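Local coordinates for Crh-like protein 5 (Neosartorya fumigata, PDB 6IBU) that cuts chitin chains and transfers them to 1,6-beta-glucan or to other chitin, cross-linking polysaccharides in the fungal cell wall and septa, at residues A[68-79]-A[135-146]. Numbering follows the deposited sequence.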
ATOM      1  N   PHE A  68      -4.273  -5.598  10.167  1.00 18.46           N
ATOM      2  CA  PHE A  68      -3.317  -6.485  10.862  1.00 17.97           C
ATOM      3  C   PHE A  68      -2.346  -5.592  11.638  1.00 17.90           C
ATOM      4  O   PHE A  68      -2.196  -4.418  11.296  1.00 17.17           O
ATOM      5  CB  PHE A  68      -2.698  -7.461   9.869  1.00 17.86           C
ATOM      6  CG  PHE A  68      -1.691  -6.894   8.911  1.00 17.88           C
ATOM      7  CD1 PHE A  68      -2.092  -6.165   7.813  1.00 17.82           C
ATOM      8  CD2 PHE A  68      -0.348  -7.196   9.055  1.00 18.05           C
ATOM      9  CE1 PHE A  68      -1.150  -5.672   6.925  1.00 18.66           C
ATOM     10  CE2 PHE A  68       0.586  -6.692   8.172  1.00 18.19           C
ATOM     11  CZ  PHE A  68       0.187  -5.942   7.103  1.00 18.09           C
ATOM     12  N   PHE A  69      -1.778  -6.131  12.712  1.00 18.58           N
ATOM     13  CA  PHE A  69      -0.955  -5.383  13.685  1.00 17.58           C
ATOM     14  C   PHE A  69       0.397  -6.056  13.767  1.00 17.35           C
ATOM     15  O   PHE A  69       0.548  -7.004  14.563  1.00 20.84           O
ATOM     16  CB  PHE A  69      -1.642  -5.346  15.041  1.00 19.06           C
ATOM     17  CG  PHE A  69      -1.014  -4.425  16.055  1.00 18.82           C
ATOM     18  CD1 PHE A  69      -0.369  -3.267  15.660  1.00 18.79           C
ATOM     19  CD2 PHE A  69      -1.112  -4.707  17.404  1.00 18.51           C
ATOM     20  CE1 PHE A  69       0.170  -2.407  16.599  1.00 20.39           C
ATOM     21  CE2 PHE A  69      -0.580  -3.841  18.347  1.00 19.87           C
ATOM     22  CZ  PHE A  69       0.055  -2.694  17.938  1.00 20.13           C
ATOM     23  N   PHE A  70       1.330  -5.575  12.960  1.00 16.02           N
ATOM     24  CA  PHE A  70       2.679  -6.142  12.718  1.00 16.04           C
ATOM     25  C   PHE A  70       2.537  -7.430  11.925  1.00 16.53           C
ATOM     26  O   PHE A  70       1.461  -8.025  11.912  1.00 16.63           O
ATOM     27  CB  PHE A  70       3.462  -6.344  14.015  1.00 15.81           C
ATOM     28  CG  PHE A  70       3.735  -5.039  14.713  1.00 16.17           C
ATOM     29  CD1 PHE A  70       4.603  -4.132  14.126  1.00 16.92           C
ATOM     30  CD2 PHE A  70       3.117  -4.690  15.905  1.00 16.79           C
ATOM     31  CE1 PHE A  70       4.858  -2.898  14.699  1.00 16.61           C
ATOM     32  CE2 PHE A  70       3.382  -3.457  16.488  1.00 17.71           C
ATOM     33  CZ  PHE A  70       4.253  -2.565  15.887  1.00 16.90           C
ATOM     34  N   GLY A  71       3.614  -7.821  11.263  1.00 16.74           N
ATOM     35  CA  GLY A  71       3.684  -9.066  10.487  1.00 18.32           C
ATOM     36  C   GLY A  71       4.232  -8.791   9.101  1.00 19.09           C
ATOM     37  O   GLY A  71       5.338  -8.237   8.988  1.00 19.35           O
ATOM     38  N   LYS A  72       3.481  -9.140   8.066  1.00 21.11           N
ATOM     39  CA  LYS A  72       4.016  -9.213   6.687  1.00 21.79           C
ATOM     40  C   LYS A  72       2.900  -8.941   5.680  1.00 21.37           C
ATOM     41  O   LYS A  72       1.796  -9.477   5.845  1.00 21.24           O
ATOM     42  CB  LYS A  72       4.612 -10.598   6.476  1.00 24.58           C
ATOM     43  CG  LYS A  72       5.543 -10.707   5.284  1.00 29.47           C
ATOM     44  CD  LYS A  72       5.852 -12.132   4.923  1.00 33.05           C
ATOM     45  CE  LYS A  72       7.313 -12.355   4.607  1.00 36.71           C
ATOM     46  NZ  LYS A  72       7.534 -13.728   4.107  1.00 39.28           N
ATOM     47  N   ALA A  73       3.198  -8.158   4.647  1.00 20.84           N
ATOM     48  CA  ALA A  73       2.329  -8.017   3.462  1.00 19.97           C
ATOM     49  C   ALA A  73       3.180  -8.333   2.228  1.00 19.26           C
ATOM     50  O   ALA A  73       4.222  -7.702   2.028  1.00 16.54           O
ATOM     51  CB  ALA A  73       1.701  -6.644   3.446  1.00 19.91           C
ATOM     52  N   GLU A  74       2.770  -9.333   1.461  1.00 20.58           N
ATOM     53  CA  GLU A  74       3.483  -9.782   0.247  1.00 21.51           C
ATOM     54  C   GLU A  74       2.501  -9.705  -0.928  1.00 21.06           C
ATOM     55  O   GLU A  74       1.419 -10.307  -0.855  1.00 20.28           O
ATOM     56  CB  GLU A  74       4.028 -11.177   0.521  1.00 26.52           C
ATOM     57  CG  GLU A  74       4.917 -11.725  -0.576  1.00 29.70           C
ATOM     58  CD  GLU A  74       5.769 -12.887  -0.094  1.00 33.93           C
ATOM     59  OE1 GLU A  74       6.805 -12.611   0.561  1.00 36.65           O
ATOM     60  OE2 GLU A  74       5.386 -14.072  -0.352  1.00 38.47           O
ATOM     61  N   VAL A  75       2.854  -8.973  -1.979  1.00 18.37           N
ATOM     62  CA  VAL A  75       1.946  -8.757  -3.129  1.00 17.81           C
ATOM     63  C   VAL A  75       2.688  -9.155  -4.397  1.00 16.79           C
ATOM     64  O   VAL A  75       3.802  -8.701  -4.595  1.00 16.85           O
ATOM     65  CB  VAL A  75       1.444  -7.311  -3.187  1.00 17.37           C
ATOM     66  CG1 VAL A  75       0.470  -7.128  -4.336  1.00 17.62           C
ATOM     67  CG2 VAL A  75       0.812  -6.895  -1.870  1.00 17.64           C
ATOM     68  N   VAL A  76       2.102 -10.021  -5.211  1.00 16.42           N
ATOM     69  CA  VAL A  76       2.667 -10.337  -6.558  1.00 17.32           C
ATOM     70  C   VAL A  76       1.954  -9.397  -7.567  1.00 17.59           C
ATOM     71  O   VAL A  76       0.733  -9.516  -7.600  1.00 15.52           O
ATOM     72  CB  VAL A  76       2.510 -11.844  -6.842  1.00 17.84           C
ATOM     73  CG1 VAL A  76       2.942 -12.223  -8.247  1.00 17.71           C
ATOM     74  CG2 VAL A  76       3.271 -12.669  -5.814  1.00 17.60           C
ATOM     75  N   MET A  77       2.644  -8.416  -8.243  1.00 18.36           N
ATOM     76  CA  MET A  77       2.137  -7.270  -9.058  1.00 20.31           C
ATOM     77  C   MET A  77       3.052  -7.107 -10.271  1.00 18.46           C
ATOM     78  O   MET A  77       4.263  -7.530 -10.304  1.00 18.52           O
ATOM     79  CB  MET A  77       2.071  -5.934  -8.288  1.00 23.26           C
ATOM     80  CG  MET A  77       1.865  -4.727  -9.180  1.00 25.22           C
ATOM     81  SD  MET A  77       1.715  -3.302  -8.221  1.00 41.13           S
ATOM     82  CE  MET A  77       3.410  -3.033  -7.715  1.00 36.44           C
ATOM     83  N   LYS A  78       2.322  -6.844 -11.307  1.00 18.27           N
ATOM     84  CA  LYS A  78       2.876  -6.318 -12.544  1.00 18.24           C
ATOM     85  C   LYS A  78       2.305  -4.924 -12.675  1.00 15.75           C
ATOM     86  O   LYS A  78       1.109  -4.783 -12.666  1.00 15.20           O
ATOM     87  CB  LYS A  78       2.533  -7.234 -13.714  1.00 20.10           C
ATOM     88  CG  LYS A  78       3.229  -6.766 -14.980  1.00 22.56           C
ATOM     89  CD  LYS A  78       3.148  -7.735 -16.111  1.00 24.51           C
ATOM     90  CE  LYS A  78       1.746  -7.701 -16.694  1.00 28.67           C
ATOM     91  NZ  LYS A  78       1.735  -7.786 -18.175  1.00 32.56           N
ATOM     92  N   ALA A  79       3.151  -3.926 -12.741  1.00 15.11           N
ATOM     93  CA  ALA A  79       2.719  -2.516 -12.679  1.00 15.93           C
ATOM     94  C   ALA A  79       2.117  -2.099 -14.022  1.00 16.14           C
ATOM     95  O   ALA A  79       2.467  -2.659 -15.055  1.00 18.24           O
ATOM     96  CB  ALA A  79       3.876  -1.640 -12.301  1.00 15.65           C
ATOM     97  N   PRO A 135       9.271  -3.408 -14.048  1.00 20.04           N
ATOM     98  CA  PRO A 135       8.116  -3.706 -13.208  1.00 18.63           C
ATOM     99  C   PRO A 135       6.773  -3.662 -13.952  1.00 18.85           C
ATOM    100  O   PRO A 135       5.882  -4.320 -13.511  1.00 18.14           O
ATOM    101  CB  PRO A 135       8.159  -2.648 -12.104  1.00 18.65           C
ATOM    102  CG  PRO A 135       9.010  -1.541 -12.648  1.00 19.77           C
ATOM    103  CD  PRO A 135       9.976  -2.188 -13.624  1.00 20.21           C
ATOM    104  N   GLN A 136       6.683  -2.981 -15.090  1.00 19.11           N
ATOM    105  CA  GLN A 136       5.457  -2.919 -15.931  1.00 20.03           C
ATOM    106  C   GLN A 136       5.374  -4.157 -16.838  1.00 20.09           C
ATOM    107  O   GLN A 136       4.333  -4.375 -17.385  1.00 19.39           O
ATOM    108  CB  GLN A 136       5.460  -1.675 -16.820  1.00 19.77           C
ATOM    109  CG  GLN A 136       5.701  -0.378 -16.078  1.00 20.59           C
ATOM    110  CD  GLN A 136       7.129  -0.059 -15.696  1.00 20.26           C
ATOM    111  OE1 GLN A 136       8.069  -0.743 -16.084  1.00 20.32           O
ATOM    112  NE2 GLN A 136       7.287   0.982 -14.891  1.00 18.57           N
ATOM    113  N   GLU A 137       6.427  -4.939 -17.013  1.00 22.22           N
ATOM    114  CA  GLU A 137       6.408  -5.975 -18.069  1.00 28.48           C
ATOM    115  C   GLU A 137       6.472  -7.359 -17.458  1.00 27.48           C
ATOM    116  O   GLU A 137       6.225  -8.340 -18.135  1.00 26.37           O
ATOM    117  CB  GLU A 137       7.531  -5.719 -19.073  1.00 35.23           C
ATOM    118  CG  GLU A 137       7.033  -5.611 -20.518  1.00 43.71           C
ATOM    119  CD  GLU A 137       7.187  -4.274 -21.254  1.00 51.50           C
ATOM    120  OE1 GLU A 137       7.711  -3.296 -20.650  1.00 57.15           O
ATOM    121  OE2 GLU A 137       6.796  -4.216 -22.461  1.00 49.95           O
ATOM    122  N   THR A 138       6.683  -7.427 -16.179  1.00 28.19           N
ATOM    123  CA  THR A 138       6.838  -8.752 -15.561  1.00 28.55           C
ATOM    124  C   THR A 138       6.283  -8.687 -14.146  1.00 28.36           C
ATOM    125  O   THR A 138       6.269  -7.611 -13.639  1.00 27.83           O
ATOM    126  CB  THR A 138       8.315  -9.082 -15.461  1.00 30.41           C
ATOM    127  OG1 THR A 138       8.468 -10.427 -15.018  1.00 35.21           O
ATOM    128  CG2 THR A 138       8.987  -8.173 -14.470  1.00 31.06           C
ATOM    129  N   PHE A 139       5.845  -9.774 -13.514  1.00 26.89           N
ATOM    130  CA  PHE A 139       5.407  -9.815 -12.087  1.00 24.33           C
ATOM    131  C   PHE A 139       6.641  -9.824 -11.189  1.00 22.44           C
ATOM    132  O   PHE A 139       7.655 -10.402 -11.572  1.00 22.42           O
ATOM    133  CB  PHE A 139       4.535 -11.042 -11.842  1.00 24.43           C
ATOM    134  CG  PHE A 139       3.139 -10.818 -12.344  1.00 24.04           C
ATOM    135  CD1 PHE A 139       2.219 -10.194 -11.526  1.00 22.31           C
ATOM    136  CD2 PHE A 139       2.775 -11.156 -13.639  1.00 22.59           C
ATOM    137  CE1 PHE A 139       0.931  -9.964 -11.967  1.00 23.93           C
ATOM    138  CE2 PHE A 139       1.480 -10.928 -14.080  1.00 23.32           C
ATOM    139  CZ  PHE A 139       0.560 -10.337 -13.244  1.00 24.10           C
ATOM    140  N   HIS A 140       6.545  -9.175 -10.032  1.00 20.16           N
ATOM    141  CA  HIS A 140       7.544  -9.247  -8.947  1.00 17.66           C
ATOM    142  C   HIS A 140       6.779  -9.481  -7.659  1.00 16.30           C
ATOM    143  O   HIS A 140       5.598  -9.165  -7.606  1.00 14.58           O
ATOM    144  CB  HIS A 140       8.369  -7.958  -8.860  1.00 18.26           C
ATOM    145  CG  HIS A 140       9.306  -7.781 -10.000  1.00 18.56           C
ATOM    146  ND1 HIS A 140      10.456  -8.523 -10.111  1.00 18.07           N
ATOM    147  CD2 HIS A 140       9.253  -6.972 -11.080  1.00 18.03           C
ATOM    148  CE1 HIS A 140      11.080  -8.170 -11.221  1.00 18.55           C
ATOM    149  NE2 HIS A 140      10.357  -7.230 -11.835  1.00 18.38           N
ATOM    150  N   THR A 141       7.464  -9.978  -6.646  1.00 16.14           N
ATOM    151  CA  THR A 141       6.891 -10.149  -5.305  1.00 15.83           C
ATOM    152  C   THR A 141       7.349  -8.965  -4.466  1.00 14.99           C
ATOM    153  O   THR A 141       8.530  -8.877  -4.176  1.00 14.39           O
ATOM    154  CB  THR A 141       7.298 -11.485  -4.699  1.00 16.03           C
ATOM    155  OG1 THR A 141       6.894 -12.482  -5.624  1.00 16.54           O
ATOM    156  CG2 THR A 141       6.644 -11.711  -3.362  1.00 16.99           C
ATOM    157  N   TYR A 142       6.418  -8.112  -4.074  1.00 14.93           N
ATOM    158  CA  TYR A 142       6.708  -6.939  -3.223  1.00 14.47           C
ATOM    159  C   TYR A 142       6.335  -7.309  -1.787  1.00 14.18           C
ATOM    160  O   TYR A 142       5.170  -7.588  -1.501  1.00 12.87           O
ATOM    161  CB  TYR A 142       5.959  -5.734  -3.751  1.00 14.59           C
ATOM    162  CG  TYR A 142       6.361  -5.322  -5.141  1.00 15.97           C
ATOM    163  CD1 TYR A 142       7.371  -4.394  -5.350  1.00 17.02           C
ATOM    164  CD2 TYR A 142       5.711  -5.847  -6.250  1.00 16.26           C
ATOM    165  CE1 TYR A 142       7.730  -4.010  -6.632  1.00 17.85           C
ATOM    166  CE2 TYR A 142       6.037  -5.446  -7.531  1.00 16.33           C
ATOM    167  CZ  TYR A 142       7.044  -4.522  -7.729  1.00 17.67           C
ATOM    168  OH  TYR A 142       7.379  -4.146  -9.001  1.00 16.99           O
ATOM    169  N   THR A 143       7.328  -7.325  -0.915  1.00 13.73           N
ATOM    170  CA  THR A 143       7.178  -7.819   0.469  1.00 14.66           C
ATOM    171  C   THR A 143       7.532  -6.705   1.455  1.00 13.90           C
ATOM    172  O   THR A 143       8.591  -6.111   1.319  1.00 12.79           O
ATOM    173  CB  THR A 143       8.072  -9.036   0.700  1.00 15.36           C
ATOM    174  OG1 THR A 143       7.813  -9.950  -0.365  1.00 16.57           O
ATOM    175  CG2 THR A 143       7.839  -9.669   2.054  1.00 15.75           C
ATOM    176  N   ILE A 144       6.662  -6.476   2.426  1.00 13.95           N
ATOM    177  CA  ILE A 144       6.906  -5.549   3.562  1.00 14.08           C
ATOM    178  C   ILE A 144       6.886  -6.374   4.836  1.00 14.36           C
ATOM    179  O   ILE A 144       5.860  -6.921   5.107  1.00 14.53           O
ATOM    180  CB  ILE A 144       5.854  -4.437   3.600  1.00 13.90           C
ATOM    181  CG1 ILE A 144       5.917  -3.558   2.351  1.00 13.99           C
ATOM    182  CG2 ILE A 144       6.007  -3.621   4.878  1.00 13.84           C
ATOM    183  CD1 ILE A 144       4.776  -2.589   2.217  1.00 14.44           C
ATOM    184  N   ASP A 145       8.015  -6.491   5.516  1.00 16.41           N
ATOM    185  CA  ASP A 145       8.130  -7.112   6.856  1.00 17.95           C
ATOM    186  C   ASP A 145       8.039  -5.987   7.880  1.00 16.41           C
ATOM    187  O   ASP A 145       8.772  -5.021   7.779  1.00 15.82           O
ATOM    188  CB  ASP A 145       9.395  -7.953   6.986  1.00 20.86           C
ATOM    189  CG  ASP A 145       9.202  -9.345   6.378  1.00 26.76           C
ATOM    190  OD1 ASP A 145       8.583 -10.239   7.064  1.00 29.27           O
ATOM    191  OD2 ASP A 145       9.627  -9.531   5.196  1.00 32.65           O
ATOM    192  N   TRP A 146       7.131  -6.107   8.824  1.00 14.97           N
ATOM    193  CA  TRP A 146       6.792  -4.983   9.710  1.00 16.02           C
ATOM    194  C   TRP A 146       6.804  -5.464  11.155  1.00 17.38           C
ATOM    195  O   TRP A 146       5.933  -6.240  11.544  1.00 19.12           O
ATOM    196  CB  TRP A 146       5.462  -4.422   9.252  1.00 15.77           C
ATOM    197  CG  TRP A 146       4.841  -3.427  10.155  1.00 15.52           C
ATOM    198  CD1 TRP A 146       5.456  -2.425  10.847  1.00 15.63           C
ATOM    199  CD2 TRP A 146       3.434  -3.283  10.360  1.00 15.12           C
ATOM    200  NE1 TRP A 146       4.510  -1.686  11.501  1.00 15.58           N
ATOM    201  CE2 TRP A 146       3.267  -2.185  11.218  1.00 15.57           C
ATOM    202  CE3 TRP A 146       2.316  -3.990   9.913  1.00 15.59           C
ATOM    203  CZ2 TRP A 146       2.015  -1.792  11.662  1.00 15.46           C
ATOM    204  CZ3 TRP A 146       1.075  -3.592  10.331  1.00 15.59           C
ATOM    205  CH2 TRP A 146       0.936  -2.508  11.197  1.00 15.64           C
TER
HETATM  206  O   HOH W   1       7.621  -9.988   9.557  1.00 20.78           O
HETATM  207  O   HOH W   2       4.237  -5.430   0.000  1.00 15.42           O
HETATM  208  O   HOH W   3       6.179  -5.382 -11.032  1.00 14.10           O
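Pro135 O accepts a hydrogen bond from Ala79 N (2.9 Å), and the small methyl of Ala79 fits beside it. Phe139 lays one ring face on the aliphatic start of Lys78, whose CB stands 3.5 Å above the ring centre; the lysine chain runs on past the carbonyl oxygens of Gln136 and Thr138. From His140 to Trp146 the strand pairs antiparallel with 71-78 inside one sheet of the GH16 beta-jelly-roll sandwich. Thr141, beta-branched as suits a strand, turns CG2 to Glu74 CG (3.3 Å). On the opposite, buried face, Met77 bends at chi3 (75°), bringing CE over the Tyr142 ring in a CH-pi contact, 3.6 Å from Tyr142 CE2. Thr143 OG1 lies 3.0 Å from Glu74 OE1. Ile144 packs on Val99 and Trp101 of the other sheet, about 8 Å (side chain to side chain) from Glu98, the probable nucleophile. Asp145 runs alongside Lys72; a water donates hydrogen bonds to its OD1 and to Gly71 O. Trp146 points the edge of its six-membered ring at the face of Phe68 (planes at 86°) and takes Phe70 obliquely over its five-membered ring; NE1 hydrogen-bonds to Pro175 O. Gly71 N to Trp146 O and Trp146 N to Gly71 O, both 2.8 Å, pair the backbones; at phi 130° a CB would press on Phe70 O, so glycine fits.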